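Local atomic coordinates of glucan-binding protein C, GbpC (Streptococcus mutans UA159, PDB entry 5UQZ), a protein that binds glucan at the cell surface and probably mediates both sucrose-dependent and sucrose-independent adherence of the bacterium. Residues K265-K270 / D282-V287. Sequence-based numbering, arbitrary orientation.
Sequences KDNQYK and DGWDAV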
loop_
_atom_site.group_PDB
_atom_site.type_symbol
_atom_site.label_atom_id
_atom_site.label_comp_id
_atom_site.label_asym_id
_atom_site.label_seq_id
_atom_site.Cartn_x
_atom_site.Cartn_y
_atom_site.Cartn_z
ATOM N N LYS A 265 13.126 7.425 7.138
ATOM C CA LYS A 265 13.975 6.306 7.506
ATOM C C LYS A 265 13.311 4.998 7.110
ATOM O O LYS A 265 12.132 4.934 6.779
ATOM C CB LYS A 265 14.243 6.320 9.016
ATOM C CG LYS A 265 15.026 7.527 9.482
ATOM C CD LYS A 265 15.252 7.400 10.967
ATOM C CE LYS A 265 15.416 8.748 11.667
ATOM N NZ LYS A 265 16.495 8.695 12.712
ATOM N N ASP A 266 14.086 3.915 7.150
ATOM C CA ASP A 266 13.553 2.583 6.883
ATOM C C ASP A 266 12.371 2.319 7.805
ATOM O O ASP A 266 12.458 2.555 9.013
ATOM C CB ASP A 266 14.691 1.581 7.092
ATOM C CG ASP A 266 14.298 0.106 6.820
ATOM O OD1 ASP A 266 13.385 -0.394 7.491
ATOM O OD2 ASP A 266 14.930 -0.599 5.988
ATOM N N ASN A 267 11.261 1.872 7.229
ATOM C CA ASN A 267 10.092 1.492 8.014
ATOM C C ASN A 267 9.718 0.043 7.766
ATOM O O ASN A 267 8.621 -0.387 8.132
ATOM C CB ASN A 267 8.911 2.422 7.736
ATOM C CG ASN A 267 8.407 2.358 6.306
ATOM O OD1 ASN A 267 8.862 1.528 5.517
ATOM N ND2 ASN A 267 7.463 3.235 5.969
ATOM N N GLN A 268 10.647 -0.734 7.182
ATOM C CA GLN A 268 10.347 -2.101 6.766
ATOM C C GLN A 268 10.918 -3.175 7.693
ATOM O O GLN A 268 10.300 -4.243 7.829
ATOM C CB GLN A 268 10.949 -2.345 5.370
ATOM C CG GLN A 268 10.433 -3.612 4.691
ATOM C CD GLN A 268 9.036 -3.431 4.095
ATOM O OE1 GLN A 268 8.661 -2.335 3.695
ATOM N NE2 GLN A 268 8.263 -4.501 4.043
ATOM N N TYR A 269 12.089 -2.940 8.297
ATOM C CA TYR A 269 12.761 -3.957 9.108
ATOM C C TYR A 269 13.108 -3.398 10.466
ATOM O O TYR A 269 13.795 -2.375 10.567
ATOM C CB TYR A 269 14.082 -4.391 8.396
ATOM C CG TYR A 269 13.775 -5.149 7.112
ATOM C CD1 TYR A 269 13.274 -6.449 7.154
ATOM C CD2 TYR A 269 13.936 -4.540 5.863
ATOM C CE1 TYR A 269 12.902 -7.118 5.988
ATOM C CE2 TYR A 269 13.586 -5.215 4.687
ATOM C CZ TYR A 269 13.060 -6.485 4.764
ATOM O OH TYR A 269 12.697 -7.154 3.619
ATOM N N LYS A 270 12.678 -4.107 11.511
ATOM C CA LYS A 270 13.138 -3.771 12.853
ATOM C C LYS A 270 14.660 -3.764 12.919
ATOM O O LYS A 270 15.246 -2.978 13.666
ATOM C CB LYS A 270 12.564 -4.765 13.861
ATOM C CG LYS A 270 11.054 -4.647 14.008
ATOM C CD LYS A 270 10.623 -5.582 15.140
ATOM C CE LYS A 270 9.156 -5.625 15.346
ATOM N NZ LYS A 270 8.946 -6.517 16.568
ATOM N N ASP A 282 2.348 -11.486 9.083
ATOM C CA ASP A 282 2.130 -10.688 10.284
ATOM C C ASP A 282 2.703 -9.284 10.178
ATOM O O ASP A 282 2.635 -8.521 11.153
ATOM C CB ASP A 282 2.707 -11.400 11.513
ATOM C CG ASP A 282 2.093 -12.764 11.730
ATOM O OD1 ASP A 282 0.913 -12.950 11.366
ATOM O OD2 ASP A 282 2.793 -13.648 12.271
ATOM N N GLY A 283 3.225 -8.907 9.029
ATOM C CA GLY A 283 3.852 -7.613 8.920
ATOM C C GLY A 283 2.838 -6.509 8.727
ATOM O O GLY A 283 1.687 -6.739 8.316
ATOM N N TRP A 284 3.285 -5.278 8.983
ATOM C CA TRP A 284 2.355 -4.147 8.898
ATOM C C TRP A 284 1.820 -3.933 7.486
ATOM O O TRP A 284 0.761 -3.312 7.332
ATOM C CB TRP A 284 2.982 -2.860 9.462
ATOM C CG TRP A 284 4.149 -2.301 8.706
ATOM C CD1 TRP A 284 5.457 -2.392 9.061
ATOM C CD2 TRP A 284 4.107 -1.513 7.476
ATOM N NE1 TRP A 284 6.250 -1.760 8.112
ATOM C CE2 TRP A 284 5.434 -1.207 7.150
ATOM C CE3 TRP A 284 3.080 -1.038 6.641
ATOM C CZ2 TRP A 284 5.760 -0.478 6.017
ATOM C CZ3 TRP A 284 3.400 -0.330 5.536
ATOM C CH2 TRP A 284 4.731 -0.044 5.207
ATOM N N ASP A 285 2.532 -4.408 6.456
ATOM C CA ASP A 285 2.182 -4.140 5.066
ATOM C C ASP A 285 1.485 -5.316 4.429
ATOM O O ASP A 285 1.285 -5.311 3.216
ATOM C CB ASP A 285 3.449 -3.765 4.284
ATOM C CG ASP A 285 3.142 -3.105 2.944
ATOM O OD1 ASP A 285 2.159 -2.357 2.810
ATOM O OD2 ASP A 285 3.948 -3.336 2.000
ATOM N N ALA A 286 1.064 -6.299 5.215
ATOM C CA ALA A 286 0.405 -7.458 4.625
ATOM C C ALA A 286 -0.928 -7.039 4.034
ATOM O O ALA A 286 -1.676 -6.274 4.648
ATOM C CB ALA A 286 0.160 -8.520 5.703
ATOM N N VAL A 287 -1.247 -7.587 2.869
ATOM C CA VAL A 287 -2.476 -7.215 2.178
ATOM C C VAL A 287 -3.135 -8.463 1.616
ATOM O O VAL A 287 -2.475 -9.462 1.313
ATOM C CB VAL A 287 -2.256 -6.145 1.070
ATOM C CG1 VAL A 287 -1.672 -4.855 1.662
ATOM C CG2 VAL A 287 -1.357 -6.681 -0.050
HETATM O O HOH W 1 6.040 -5.086 2.167
#
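The indole NE1 of Trp284 donates to the backbone O of Asn267 at 2.7 Å, a short but bent bond (N-H...O angle 138°) that ties together two parts of the long loop between strands 260-263 and 303-306 in this beta-supersandwich protein. The carbonyl points nearly straight at the nitrogen, yet its oxygen sits at the ring edge, tilted somewhat out of the indole plane. Trp284 occupies the second position of a type I turn, closed by Ala286 N to Gly283 O; with its CG lodged between the backbone N and the carbonyl carbon (chi1 66°), the indole extends across to Asn267. There the amide crosses the ring steeply, the two planes 69° apart, and OD1 of Asn267 lies 3.7 Å from CZ2 of Trp284 while accepting its hydrogen bond from His227 N. On the partner segment, OD1 of Asp266 accepts from Gln268 N, an Asx turn, met from above the carboxylate plane, and through its syn lone pair from Tyr269 N, which extends it to an Asx motif, fixing the backbone just after the Asn267 carbonyl. Gln268 bends at chi2; its NE2 hydrogen-bonds Asp279 and its OE1 the calcium ligand Asn226. Asp285 OD1 is hydrogen-bonded to Ser224 OG, another residue of the calcium site. A water completes a second link, accepting from Gln268 NE2 at 3.0 Å and donating to Asp285 OD2 at 2.7 Å.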